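Local coordinates for truncated hemoglobin from geobacillus stearothermophilus (Geobacillus stearothermophilus, PDB 2BKM), which binds haem and, on it, molecular oxygen as a small bacterial member of the globin family, probably serving in oxygen transport or storage, at residues 28-31 against 32-35; 46-49 against 50-54; 68-71 against 72-75. All coordinates share one frame; numbering follows the deposited sequence.

Contact 1: residues 28-31 against 32-35; sequences AAHP and DLRP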
ATOM      1  N   ALA A  28       7.520   0.266   9.843  1.00 13.78           N
ATOM      2  CA  ALA A  28       7.973  -0.162  11.170  1.00 16.08           C
ATOM      3  C   ALA A  28       8.590   1.007  11.919  1.00 17.59           C
ATOM      4  O   ALA A  28       8.527   1.036  13.155  1.00 18.64           O
ATOM      5  CB  ALA A  28       8.962  -1.310  11.048  1.00 16.68           C
ATOM      6  N   ALA A  29       9.170   1.949  11.184  1.00 16.86           N
ATOM      7  CA  ALA A  29       9.910   3.081  11.760  1.00 17.94           C
ATOM      8  C   ALA A  29       9.015   4.308  11.946  1.00 17.92           C
ATOM      9  O   ALA A  29       9.421   5.318  12.527  1.00 19.56           O
ATOM     10  CB  ALA A  29      11.095   3.431  10.885  1.00 19.08           C
ATOM     11  N   HIS A  30       7.788   4.238  11.467  1.00 15.90           N
ATOM     12  CA  HIS A  30       6.990   5.431  11.523  1.00 14.91           C
ATOM     13  C   HIS A  30       6.191   5.542  12.804  1.00 16.02           C
ATOM     14  O   HIS A  30       5.360   4.697  13.092  1.00 15.49           O
ATOM     15  CB  HIS A  30       6.074   5.509  10.317  1.00 14.15           C
ATOM     16  CG  HIS A  30       5.612   6.903  10.038  1.00 12.30           C
ATOM     17  ND1 HIS A  30       4.825   7.631  10.915  1.00 12.78           N
ATOM     18  CD2 HIS A  30       5.874   7.719   8.997  1.00 14.26           C
ATOM     19  CE1 HIS A  30       4.619   8.834  10.410  1.00 11.55           C
ATOM     20  NE2 HIS A  30       5.228   8.907   9.239  1.00 12.24           N
ATOM     21  N   PRO A  31       6.393   6.627  13.574  1.00 16.21           N
ATOM     22  CA  PRO A  31       5.654   6.746  14.845  1.00 17.29           C
ATOM     23  C   PRO A  31       4.117   6.827  14.740  1.00 17.49           C
ATOM     24  O   PRO A  31       3.396   6.480  15.691  1.00 18.58           O
ATOM     25  CB  PRO A  31       6.229   8.020  15.453  1.00 17.83           C
ATOM     26  CG  PRO A  31       6.737   8.785  14.305  1.00 19.23           C
ATOM     27  CD  PRO A  31       7.290   7.778  13.347  1.00 17.31           C
ATOM     28  N   ASP A  32       3.593   7.274  13.601  1.00 16.30           N
ATOM     29  CA  ASP A  32       2.155   7.323  13.444  1.00 16.77           C
ATOM     30  C   ASP A  32       1.575   5.994  13.011  1.00 15.63           C
ATOM     31  O   ASP A  32       0.340   5.831  13.058  1.00 15.64           O
ATOM     32  CB  ASP A  32       1.743   8.369  12.429  1.00 17.23           C
ATOM     33  CG  ASP A  32       2.056   9.755  12.889  1.00 20.08           C
ATOM     34  OD1 ASP A  32       1.760  10.041  14.069  1.00 24.46           O
ATOM     35  OD2 ASP A  32       2.607  10.541  12.092  1.00 23.90           O
ATOM     36  N   LEU A  33       2.444   5.068  12.581  1.00 13.85           N
ATOM     37  CA  LEU A  33       1.974   3.774  12.100  1.00 13.47           C
ATOM     38  C   LEU A  33       2.373   2.604  12.959  1.00 15.68           C
ATOM     39  O   LEU A  33       1.554   1.699  13.199  1.00 13.97           O
ATOM     40  CB  LEU A  33       2.455   3.537  10.657  1.00 12.52           C
ATOM     41  CG  LEU A  33       2.070   4.657   9.699  1.00 10.75           C
ATOM     42  CD1 LEU A  33       2.677   4.284   8.377  1.00 10.49           C
ATOM     43  CD2 LEU A  33       0.567   4.736   9.625  1.00 10.67           C
ATOM     44  N   ARG A  34       3.629   2.619  13.403  1.00 18.52           N
ATOM     45  CA  ARG A  34       4.244   1.520  14.158  1.00 22.80           C
ATOM     46  C   ARG A  34       3.319   0.957  15.239  1.00 22.62           C
ATOM     47  O   ARG A  34       3.224  -0.273  15.362  1.00 24.38           O
ATOM     48  CB  ARG A  34       5.593   1.955  14.754  1.00 22.32           C
ATOM     49  CG  ARG A  34       6.434   0.818  15.356  1.00 27.20           C
ATOM     50  CD  ARG A  34       7.501   1.375  16.324  1.00 27.08           C
ATOM     51  NE  ARG A  34       7.954   0.411  17.336  1.00 36.60           N
ATOM     52  CZ  ARG A  34       7.698  -0.902  17.349  1.00 39.44           C
ATOM     53  NH1 ARG A  34       6.988  -1.484  16.388  1.00 41.02           N
ATOM     54  NH2 ARG A  34       8.172  -1.650  18.342  1.00 42.26           N
ATOM     55  N   PRO A  35       2.605   1.821  15.995  1.00 23.41           N
ATOM     56  CA  PRO A  35       1.903   1.164  17.097  1.00 23.43           C
ATOM     57  C   PRO A  35       0.649   0.413  16.663  1.00 22.89           C
ATOM     58  O   PRO A  35       0.224  -0.502  17.398  1.00 23.77           O
ATOM     59  CB  PRO A  35       1.567   2.317  18.056  1.00 24.25           C
ATOM     60  CG  PRO A  35       2.265   3.572  17.481  1.00 24.86           C
ATOM     61  CD  PRO A  35       2.376   3.282  16.011  1.00 22.85           C
TER
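The carbonyl O of H30 takes two backbone bonds: R34 N lies 2.7 Å from H30 O, and L33 N reaches the same O at 3.0 Å. The R34 bond is nearly straight at the hydrogen (169°), while L33 N comes from above the carbonyl plane. H30 CG is anti to the backbone N (chi1 -159°), which swings the ring forward beside the next residues, and D32 N donates to H30 ND1 over 3.0 Å, in the ring plane at its edge. As the acceptor of this bond, ND1 is probably unprotonated. The D32 carboxylate crosses the same corner of the ring, its plane turned 39° from it, with D32 OD2 3.1 Å from H30 CE1. An alanine in place of H30 would probably leave D32 N without its ring acceptor and the D32 carboxylate freer to turn, though both bonds to the carbonyl would remain. Farther out, R34 lays its CG against A28 O at 3.0 Å before its extended chain leads away, P35 CD rests on P31 O at 3.4 Å, and L33 CD1 meets H30 CB at 4.1 Å. H30, D32 and L33 all touch A87 of helix 82-98, and R84 of that helix donates to D32 O. Bonds from both L33 N and R34 N to one carbonyl make this a tight, helix-like turn directly following helix 12-29 in this globin and placing L33 beside the haem.

Contact 2: residues 46-49 against 50-54; sequences HKQK and QFLTQ. Unlike the reference sequence in segment 46-49: H46 (reference Arg). With HEM (protoporphyrin IX containing Fe), chain D.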
ATOM      1  N   HIS A  46       3.226 -10.139   3.355  1.00  9.90           N
ATOM      2  CA  HIS A  46       2.782 -11.169   2.447  1.00 11.51           C
ATOM      3  C   HIS A  46       1.443 -10.781   1.836  1.00 10.10           C
ATOM      4  O   HIS A  46       1.242 -10.844   0.643  1.00 11.89           O
ATOM      5  CB  HIS A  46       2.671 -12.487   3.222  1.00 13.57           C
ATOM      6  CG  HIS A  46       1.951 -13.566   2.497  1.00 17.52           C
ATOM      7  ND1 HIS A  46       2.447 -14.166   1.359  1.00 20.40           N
ATOM      8  CD2 HIS A  46       0.777 -14.183   2.770  1.00 19.79           C
ATOM      9  CE1 HIS A  46       1.603 -15.103   0.957  1.00 21.99           C
ATOM     10  NE2 HIS A  46       0.579 -15.125   1.792  1.00 21.95           N
ATOM     11  N   LYS A  47       0.536 -10.328   2.682  1.00  9.11           N
ATOM     12  CA  LYS A  47      -0.792  -9.989   2.205  1.00 10.07           C
ATOM     13  C   LYS A  47      -0.744  -8.799   1.279  1.00  8.52           C
ATOM     14  O   LYS A  47      -1.442  -8.759   0.304  1.00  9.15           O
ATOM     15  CB  LYS A  47      -1.689  -9.633   3.379  1.00 11.10           C
ATOM     16  CG  LYS A  47      -2.122 -10.828   4.216  1.00 11.62           C
ATOM     17  CD  LYS A  47      -2.879 -10.347   5.448  1.00 16.35           C
ATOM     18  CE  LYS A  47      -3.484 -11.517   6.197  1.00 17.72           C
ATOM     19  NZ  LYS A  47      -4.214 -11.009   7.399  1.00 22.08           N
ATOM     20  N   GLN A  48       0.091  -7.814   1.608  1.00  8.44           N
ATOM     21  CA  GLN A  48       0.179  -6.636   0.767  1.00  7.62           C
ATOM     22  C   GLN A  48       0.798  -6.944  -0.585  1.00  8.27           C
ATOM     23  O   GLN A  48       0.402  -6.374  -1.590  1.00  9.09           O
ATOM     24  CB  GLN A  48       1.027  -5.586   1.472  1.00  7.79           C
ATOM     25  CG  GLN A  48       1.011  -4.206   0.808  1.00  7.54           C
ATOM     26  CD  GLN A  48      -0.350  -3.534   0.923  1.00  8.15           C
ATOM     27  OE1 GLN A  48      -0.549  -2.703   1.834  1.00 12.11           O
ATOM     28  NE2 GLN A  48      -1.290  -3.894   0.057  1.00  6.10           N
ATOM     29  N   LYS A  49       1.793  -7.817  -0.601  1.00  8.72           N
ATOM     30  CA  LYS A  49       2.331  -8.229  -1.893  1.00 10.28           C
ATOM     31  C   LYS A  49       1.229  -8.853  -2.751  1.00  9.23           C
ATOM     32  O   LYS A  49       1.077  -8.551  -3.933  1.00 10.53           O
ATOM     33  CB  LYS A  49       3.472  -9.203  -1.708  1.00 11.45           C
ATOM     34  CG  LYS A  49       4.017  -9.628  -3.045  1.00 15.95           C
ATOM     35  CD  LYS A  49       5.371 -10.277  -3.003  1.00 23.78           C
ATOM     36  CE  LYS A  49       6.165  -9.949  -4.287  1.00 24.58           C
ATOM     37  NZ  LYS A  49       5.485  -9.848  -5.658  1.00 24.55           N
ATOM     38  N   GLN A  50       0.431  -9.732  -2.131  1.00  9.06           N
ATOM     39  CA  GLN A  50      -0.688 -10.340  -2.856  1.00  9.63           C
ATOM     40  C   GLN A  50      -1.710  -9.305  -3.298  1.00  9.67           C
ATOM     41  O   GLN A  50      -2.155  -9.287  -4.443  1.00  9.85           O
ATOM     42  CB  GLN A  50      -1.386 -11.380  -1.978  1.00 10.48           C
ATOM     43  CG  GLN A  50      -0.499 -12.551  -1.668  1.00 12.01           C
ATOM     44  CD  GLN A  50      -1.160 -13.481  -0.712  1.00 14.40           C
ATOM     45  OE1 GLN A  50      -1.741 -13.057   0.277  1.00 15.41           O
ATOM     46  NE2 GLN A  50      -1.103 -14.756  -1.014  1.00 18.79           N
ATOM     47  N   PHE A  51      -2.044  -8.385  -2.387  1.00  9.18           N
ATOM     48  CA  PHE A  51      -3.033  -7.396  -2.700  1.00  8.21           C
ATOM     49  C   PHE A  51      -2.596  -6.462  -3.826  1.00  8.05           C
ATOM     50  O   PHE A  51      -3.349  -6.225  -4.740  1.00  9.20           O
ATOM     51  CB  PHE A  51      -3.412  -6.569  -1.471  1.00  7.73           C
ATOM     52  CG  PHE A  51      -4.409  -5.535  -1.803  1.00  8.91           C
ATOM     53  CD1 PHE A  51      -5.721  -5.911  -2.024  1.00 10.04           C
ATOM     54  CD2 PHE A  51      -4.028  -4.193  -2.031  1.00  7.39           C
ATOM     55  CE1 PHE A  51      -6.679  -4.945  -2.440  1.00 11.37           C
ATOM     56  CE2 PHE A  51      -4.942  -3.241  -2.431  1.00  9.19           C
ATOM     57  CZ  PHE A  51      -6.275  -3.591  -2.655  1.00 11.36           C
ATOM     58  N   LEU A  52      -1.381  -5.940  -3.716  1.00  8.75           N
ATOM     59  CA  LEU A  52      -0.947  -4.960  -4.691  1.00  8.07           C
ATOM     60  C   LEU A  52      -0.821  -5.614  -6.067  1.00  7.81           C
ATOM     61  O   LEU A  52      -1.149  -5.004  -7.075  1.00  8.77           O
ATOM     62  CB  LEU A  52       0.381  -4.345  -4.276  1.00  8.89           C
ATOM     63  CG  LEU A  52       0.282  -3.399  -3.063  1.00  7.74           C
ATOM     64  CD1 LEU A  52       1.662  -2.952  -2.718  1.00  9.73           C
ATOM     65  CD2 LEU A  52      -0.639  -2.223  -3.381  1.00  9.07           C
ATOM     66  N   THR A  53      -0.442  -6.893  -6.086  1.00  8.34           N
ATOM     67  CA  THR A  53      -0.389  -7.624  -7.350  1.00  9.61           C
ATOM     68  C   THR A  53      -1.756  -7.594  -8.024  1.00  9.76           C
ATOM     69  O   THR A  53      -1.894  -7.224  -9.180  1.00 10.90           O
ATOM     70  CB  THR A  53       0.075  -9.077  -7.064  1.00  9.42           C
ATOM     71  OG1 THR A  53       1.431  -9.026  -6.601  1.00 11.70           O
ATOM     72  CG2 THR A  53      -0.045  -9.912  -8.350  1.00 11.51           C
ATOM     73  N   GLN A  54      -2.777  -7.957  -7.268  1.00 10.24           N
ATOM     74  CA  GLN A  54      -4.123  -7.978  -7.787  1.00 10.57           C
ATOM     75  C   GLN A  54      -4.630  -6.582  -8.108  1.00 10.99           C
ATOM     76  O   GLN A  54      -5.235  -6.365  -9.129  1.00 11.63           O
ATOM     77  CB  GLN A  54      -4.959  -8.703  -6.732  1.00 12.94           C
ATOM     78  CG  GLN A  54      -6.432  -8.722  -6.882  1.00 15.33           C
ATOM     79  CD  GLN A  54      -7.028  -9.571  -5.791  1.00 15.70           C
ATOM     80  OE1 GLN A  54      -6.448 -10.575  -5.380  1.00 12.80           O
ATOM     81  NE2 GLN A  54      -8.193  -9.173  -5.309  1.00 18.89           N
TER
HETATM   82  CHA HEM D 202      -4.102  -4.228   6.665  1.00 11.22           C
HETATM   83  CHB HEM D 202      -3.210   0.195   8.343  1.00 10.41           C
HETATM   84  CHC HEM D 202      -4.045   1.936   3.896  1.00  7.96           C
HETATM   85  CHD HEM D 202      -3.887  -2.528   2.137  1.00  9.12           C
HETATM   86  C1A HEM D 202      -3.753  -3.169   7.455  1.00  9.29           C
HETATM   87  C2A HEM D 202      -3.453  -3.295   8.865  1.00  9.11           C
HETATM   88  C3A HEM D 202      -3.207  -2.071   9.326  1.00 10.69           C
HETATM   89  C4A HEM D 202      -3.352  -1.147   8.231  1.00  9.88           C
HETATM   90  CMA HEM D 202      -2.822  -1.702  10.771  1.00 11.63           C
HETATM   91  CAA HEM D 202      -3.401  -4.615   9.653  1.00 12.84           C
HETATM   92  CBA HEM D 202      -2.180  -5.405   9.220  1.00 16.61           C
HETATM   93  CGA HEM D 202      -2.211  -6.857   9.658  1.00 20.92           C
HETATM   94  O1A HEM D 202      -3.125  -7.293  10.434  1.00 19.66           O
HETATM   95  O2A HEM D 202      -1.328  -7.626   9.202  1.00 19.94           O
HETATM   96  C1B HEM D 202      -3.409   1.039   7.289  1.00  7.84           C
HETATM   97  C2B HEM D 202      -3.398   2.485   7.368  1.00  8.48           C
HETATM   98  C3B HEM D 202      -3.658   2.950   6.151  1.00  8.92           C
HETATM   99  C4B HEM D 202      -3.831   1.853   5.230  1.00  9.34           C
HETATM  100  CMB HEM D 202      -3.100   3.326   8.628  1.00 10.46           C
HETATM  101  CAB HEM D 202      -3.732   4.422   5.776  1.00  9.59           C
HETATM  102  CBB HEM D 202      -4.546   4.882   4.818  1.00 14.33           C
HETATM  103  C1C HEM D 202      -3.986   0.882   3.009  1.00  8.60           C
HETATM  104  C2C HEM D 202      -3.911   0.991   1.572  1.00  6.73           C
HETATM  105  C3C HEM D 202      -3.877  -0.271   1.127  1.00  8.67           C
HETATM  106  C4C HEM D 202      -3.911  -1.174   2.249  1.00  8.04           C
HETATM  107  CMC HEM D 202      -3.881   2.305   0.736  1.00 11.42           C
HETATM  108  CAC HEM D 202      -3.747  -0.790  -0.315  1.00  9.21           C
HETATM  109  CBC HEM D 202      -3.801  -0.042  -1.408  1.00 13.89           C
HETATM  110  C1D HEM D 202      -3.970  -3.379   3.194  1.00  7.93           C
HETATM  111  C2D HEM D 202      -4.116  -4.807   3.056  1.00 10.08           C
HETATM  112  C3D HEM D 202      -4.196  -5.317   4.450  1.00 10.45           C
HETATM  113  C4D HEM D 202      -4.133  -4.156   5.302  1.00  9.36           C
HETATM  114  CMD HEM D 202      -4.137  -5.612   1.750  1.00 10.70           C
HETATM  115  CAD HEM D 202      -4.348  -6.766   4.869  1.00 11.45           C
HETATM  116  CBD HEM D 202      -5.827  -7.058   5.153  1.00 12.73           C
HETATM  117  CGD HEM D 202      -5.884  -8.463   5.707  1.00 16.48           C
HETATM  118  O1D HEM D 202      -5.608  -8.676   6.933  1.00 18.36           O
HETATM  119  O2D HEM D 202      -6.143  -9.373   4.874  1.00 17.80           O
HETATM  120  NA  HEM D 202      -3.684  -1.836   7.110  1.00  9.44           N
HETATM  121  NB  HEM D 202      -3.681   0.711   5.976  1.00  7.34           N
HETATM  122  NC  HEM D 202      -3.959  -0.439   3.388  1.00  8.67           N
HETATM  123  ND  HEM D 202      -3.978  -3.038   4.534  1.00  8.68           N
HETATM  124 FE   HEM D 202      -3.846  -1.153   5.250  1.00  9.08          FE
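H46 and Q50, one helical turn apart, meet through their flat ends. Q50 runs extended beyond CG, bringing its amide over one face of the H46 imidazole with the two planes 41° apart. The closest pair, H46 NE2 and Q50 NE2 at 3.3 Å, has too poor an angle for a hydrogen bond; both atoms instead bond to E65 OE1, and H66 NE2 holds Q50 OE1. H46 replaces an arginine of the reference sequence.

On the haem side Q48 is bent at chi2 (68°), which turns its amide forward along the helix, towards F51 and L52. Q48 NE2 then lies 3.5 Å from F51 CD2, with amide and ring planes 60° apart, and equally close to L52 CG, while Q48 OE1 sits 3.4 Å from the haem methine CHD. This helix, 42-55, covers the distal side of the haem in the globin fold, and Q48 lines the oxygen pocket together with Y24, whose hydroxyl is weakly bonded to Q48 OE1.

K47 NZ donates to the haem propionate O1D over 2.8 Å. F51 brings CB to within 3.4 Å of the haem methyl CMD, and its ring atom CE2 reaches the vinyl carbons CAC and CBC. At K49 the carbonyl O accepts both T53 OG1, at 2.7 Å, and T53 N, from opposite faces of its plane. K49 NZ forms a salt bridge with E13 of helix 12-29.

Contact 3: residues 68-71 against 72-75; sequences HPML and RARH. With HEM (protoporphyrin IX containing Fe), chain D.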
ATOM      1  N   HIS A  68     -12.391 -11.592  -0.797  1.00 17.99           N
ATOM      2  CA  HIS A  68     -12.462 -10.229  -1.342  1.00 19.08           C
ATOM      3  C   HIS A  68     -11.724  -9.249  -0.429  1.00 17.61           C
ATOM      4  O   HIS A  68     -11.751  -9.380   0.790  1.00 17.93           O
ATOM      5  CB  HIS A  68     -13.911  -9.811  -1.561  1.00 21.34           C
ATOM      6  CG  HIS A  68     -14.560 -10.488  -2.741  1.00 25.02           C
ATOM      7  ND1 HIS A  68     -13.840 -11.131  -3.727  1.00 29.86           N
ATOM      8  CD2 HIS A  68     -15.863 -10.596  -3.100  1.00 29.67           C
ATOM      9  CE1 HIS A  68     -14.671 -11.626  -4.629  1.00 30.62           C
ATOM     10  NE2 HIS A  68     -15.906 -11.311  -4.272  1.00 31.19           N
ATOM     11  N   PRO A  69     -10.990  -8.297  -1.028  1.00 16.55           N
ATOM     12  CA  PRO A  69     -10.270  -7.321  -0.212  1.00 15.76           C
ATOM     13  C   PRO A  69     -11.135  -6.571   0.801  1.00 15.90           C
ATOM     14  O   PRO A  69     -10.712  -6.411   1.940  1.00 15.95           O
ATOM     15  CB  PRO A  69      -9.698  -6.371  -1.260  1.00 15.93           C
ATOM     16  CG  PRO A  69      -9.532  -7.228  -2.517  1.00 16.17           C
ATOM     17  CD  PRO A  69     -10.728  -8.151  -2.464  1.00 17.28           C
ATOM     18  N   MET A  70     -12.323  -6.140   0.397  1.00 15.74           N
ATOM     19  CA  MET A  70     -13.203  -5.321   1.250  1.00 16.49           C
ATOM     20  C   MET A  70     -12.346  -4.443   2.163  1.00 14.31           C
ATOM     21  O   MET A  70     -12.480  -4.443   3.406  1.00 13.70           O
ATOM     22  CB  MET A  70     -14.175  -6.186   2.058  1.00 17.50           C
ATOM     23  CG  MET A  70     -13.554  -7.195   2.962  1.00 18.03           C
ATOM     24  SD  MET A  70     -14.843  -8.104   3.856  1.00 24.22           S
ATOM     25  CE  MET A  70     -13.923  -8.635   5.310  1.00 23.46           C
ATOM     26  N   LEU A  71     -11.457  -3.687   1.537  1.00 12.95           N
ATOM     27  CA  LEU A  71     -10.381  -3.076   2.285  1.00 12.79           C
ATOM     28  C   LEU A  71     -10.919  -2.073   3.265  1.00 11.51           C
ATOM     29  O   LEU A  71     -10.467  -2.018   4.384  1.00  9.93           O
ATOM     30  CB  LEU A  71      -9.405  -2.368   1.364  1.00 13.86           C
ATOM     31  CG  LEU A  71      -8.278  -3.138   0.689  1.00 18.48           C
ATOM     32  CD1 LEU A  71      -7.360  -2.044   0.158  1.00 18.02           C
ATOM     33  CD2 LEU A  71      -7.539  -4.082   1.584  1.00 16.93           C
ATOM     34  N   ARG A  72     -11.893  -1.265   2.863  1.00 11.12           N
ATOM     35  CA  ARG A  72     -12.375  -0.273   3.809  1.00 12.53           C
ATOM     36  C   ARG A  72     -12.903  -0.968   5.060  1.00 12.33           C
ATOM     37  O   ARG A  72     -12.607  -0.542   6.191  1.00 12.58           O
ATOM     38  CB  ARG A  72     -13.446   0.624   3.231  1.00 13.22           C
ATOM     39  CG  ARG A  72     -13.832   1.693   4.266  1.00 16.91           C
ATOM     40  CD  ARG A  72     -14.790   2.668   3.747  1.00 17.06           C
ATOM     41  NE  ARG A  72     -15.429   3.306   4.904  1.00 19.61           N
ATOM     42  CZ  ARG A  72     -14.927   4.320   5.612  1.00 18.86           C
ATOM     43  NH1 ARG A  72     -15.619   4.791   6.659  1.00 18.83           N
ATOM     44  NH2 ARG A  72     -13.765   4.899   5.280  1.00 16.21           N
ATOM     45  N   ALA A  73     -13.678  -2.033   4.863  1.00 12.27           N
ATOM     46  CA  ALA A  73     -14.226  -2.757   6.002  1.00 11.71           C
ATOM     47  C   ALA A  73     -13.145  -3.323   6.887  1.00 11.72           C
ATOM     48  O   ALA A  73     -13.254  -3.276   8.105  1.00 13.19           O
ATOM     49  CB  ALA A  73     -15.137  -3.863   5.518  1.00 12.01           C
ATOM     50  N   ARG A  74     -12.095  -3.883   6.294  1.00 11.48           N
ATOM     51  CA  ARG A  74     -11.035  -4.450   7.078  1.00 11.84           C
ATOM     52  C   ARG A  74     -10.318  -3.383   7.879  1.00 12.58           C
ATOM     53  O   ARG A  74      -9.721  -3.695   8.902  1.00 15.50           O
ATOM     54  CB  ARG A  74     -10.051  -5.165   6.157  1.00 13.03           C
ATOM     55  CG  ARG A  74     -10.648  -6.364   5.437  1.00 14.82           C
ATOM     56  CD  ARG A  74      -9.547  -7.163   4.745  1.00 16.53           C
ATOM     57  NE  ARG A  74     -10.076  -8.214   3.860  1.00 19.60           N
ATOM     58  CZ  ARG A  74     -10.171  -9.502   4.187  1.00 20.93           C
ATOM     59  NH1 ARG A  74      -9.770  -9.934   5.382  1.00 21.89           N
ATOM     60  NH2 ARG A  74     -10.639 -10.358   3.288  1.00 22.07           N
ATOM     61  N   HIS A  75     -10.315  -2.161   7.357  1.00 11.06           N
ATOM     62  CA  HIS A  75      -9.612  -1.077   8.013  1.00 11.35           C
ATOM     63  C   HIS A  75     -10.426  -0.379   9.069  1.00 11.79           C
ATOM     64  O   HIS A  75      -9.871   0.422   9.813  1.00 10.35           O
ATOM     65  CB  HIS A  75      -9.070  -0.091   6.984  1.00 11.33           C
ATOM     66  CG  HIS A  75      -7.844  -0.596   6.276  1.00 11.78           C
ATOM     67  ND1 HIS A  75      -7.922  -1.492   5.236  1.00 10.77           N
ATOM     68  CD2 HIS A  75      -6.531  -0.313   6.438  1.00 11.27           C
ATOM     69  CE1 HIS A  75      -6.702  -1.746   4.783  1.00  9.34           C
ATOM     70  NE2 HIS A  75      -5.841  -1.072   5.514  1.00  7.62           N
TER
HETATM   71  CHA HEM D 202      -4.102  -4.228   6.665  1.00 11.22           C
HETATM   72  CHB HEM D 202      -3.210   0.195   8.343  1.00 10.41           C
HETATM   73  CHC HEM D 202      -4.045   1.936   3.896  1.00  7.96           C
HETATM   74  CHD HEM D 202      -3.887  -2.528   2.137  1.00  9.12           C
HETATM   75  C1A HEM D 202      -3.753  -3.169   7.455  1.00  9.29           C
HETATM   76  C2A HEM D 202      -3.453  -3.295   8.865  1.00  9.11           C
HETATM   77  C3A HEM D 202      -3.207  -2.071   9.326  1.00 10.69           C
HETATM   78  C4A HEM D 202      -3.352  -1.147   8.231  1.00  9.88           C
HETATM   79  CMA HEM D 202      -2.822  -1.702  10.771  1.00 11.63           C
HETATM   80  CAA HEM D 202      -3.401  -4.615   9.653  1.00 12.84           C
HETATM   81  CBA HEM D 202      -2.180  -5.405   9.220  1.00 16.61           C
HETATM   82  CGA HEM D 202      -2.211  -6.857   9.658  1.00 20.92           C
HETATM   83  O1A HEM D 202      -3.125  -7.293  10.434  1.00 19.66           O
HETATM   84  O2A HEM D 202      -1.328  -7.626   9.202  1.00 19.94           O
HETATM   85  C1B HEM D 202      -3.409   1.039   7.289  1.00  7.84           C
HETATM   86  C2B HEM D 202      -3.398   2.485   7.368  1.00  8.48           C
HETATM   87  C3B HEM D 202      -3.658   2.950   6.151  1.00  8.92           C
HETATM   88  C4B HEM D 202      -3.831   1.853   5.230  1.00  9.34           C
HETATM   89  CMB HEM D 202      -3.100   3.326   8.628  1.00 10.46           C
HETATM   90  CAB HEM D 202      -3.732   4.422   5.776  1.00  9.59           C
HETATM   91  CBB HEM D 202      -4.546   4.882   4.818  1.00 14.33           C
HETATM   92  C1C HEM D 202      -3.986   0.882   3.009  1.00  8.60           C
HETATM   93  C2C HEM D 202      -3.911   0.991   1.572  1.00  6.73           C
HETATM   94  C3C HEM D 202      -3.877  -0.271   1.127  1.00  8.67           C
HETATM   95  C4C HEM D 202      -3.911  -1.174   2.249  1.00  8.04           C
HETATM   96  CMC HEM D 202      -3.881   2.305   0.736  1.00 11.42           C
HETATM   97  CAC HEM D 202      -3.747  -0.790  -0.315  1.00  9.21           C
HETATM   98  CBC HEM D 202      -3.801  -0.042  -1.408  1.00 13.89           C
HETATM   99  C1D HEM D 202      -3.970  -3.379   3.194  1.00  7.93           C
HETATM  100  C2D HEM D 202      -4.116  -4.807   3.056  1.00 10.08           C
HETATM  101  C3D HEM D 202      -4.196  -5.317   4.450  1.00 10.45           C
HETATM  102  C4D HEM D 202      -4.133  -4.156   5.302  1.00  9.36           C
HETATM  103  CMD HEM D 202      -4.137  -5.612   1.750  1.00 10.70           C
HETATM  104  CAD HEM D 202      -4.348  -6.766   4.869  1.00 11.45           C
HETATM  105  CBD HEM D 202      -5.827  -7.058   5.153  1.00 12.73           C
HETATM  106  CGD HEM D 202      -5.884  -8.463   5.707  1.00 16.48           C
HETATM  107  O1D HEM D 202      -5.608  -8.676   6.933  1.00 18.36           O
HETATM  108  O2D HEM D 202      -6.143  -9.373   4.874  1.00 17.80           O
HETATM  109  NA  HEM D 202      -3.684  -1.836   7.110  1.00  9.44           N
HETATM  110  NB  HEM D 202      -3.681   0.711   5.976  1.00  7.34           N
HETATM  111  NC  HEM D 202      -3.959  -0.439   3.388  1.00  8.67           N
HETATM  112  ND  HEM D 202      -3.978  -3.038   4.534  1.00  8.68           N
HETATM  113 FE   HEM D 202      -3.846  -1.153   5.250  1.00  9.08          FE
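R74 lays one face of its guanidinium against the methyl of M70, with M70 CE 4.0 Å above the plane and over its centre; the two side chains cross at about a right angle. Its edge is used for bonding. R74 NH2 donates to H68 O at 2.9 Å along a nearly straight path (170°), and R74 NE donates to P69 O at 2.7 Å. Both oxygens lie close to the guanidinium plane, so the pair of bonds fixes the rotation of the group. The chain runs extended from CG to NE, which carries the head back along the loop preceding its own helix. Over the opposite face lies the haem propionate, with O2D 3.7 Å from R74 NH1; its negative charge would probably add a longer-range attraction.

The loop enters helix 71-75 at M70, the N-cap residue, and M70 O accepts R74 N, the first turn's backbone bond. M70 CB also packs on A73 CB. One residue on, L71 O receives two donors of H75: the backbone N nearly along the C=O axis, and ND1 at 2.7 Å from above the carbonyl plane. L71 O lies close to the H75 ring plane, 7° out of it, and the bond orients the imidazole while NE2, on the far side of the ring, binds the haem iron at 2.0 Å. A carbonyl acceptor at ND1 would probably lend the ring some imidazolate character and make it a stronger donor to the metal. L71 packs on the proximal side at the porphyrin edge near CHD, its CD2 3.7 Å from the haem methyl CMD, with F51 of helix 42-55 beside it. The iron-bound imidazole tied through ND1 to a carbonyl one turn earlier is the proximal histidine site of the globin fold.

The three contacts follow one another along the chain: contact 1 runs from the end of helix 12-29 into the loop after it, contact 2 lies within helix 42-55 and contact 3 covers the loop into helix 71-75. Contacts 2 and 3, with centres 13 Å apart, both touch the haem, Q48 from the distal face and L71 and H75 from the proximal one, and also meet directly, F51 CZ lying 3.4 Å from L71 CD1. Contact 1 stands apart near the surface, about 20 and 21 Å from them between centres and touching neither, though its L33 also approaches the haem. Distal and proximal walls are thus joined beside the cofactor, while contact 1 leads towards helix 42-55.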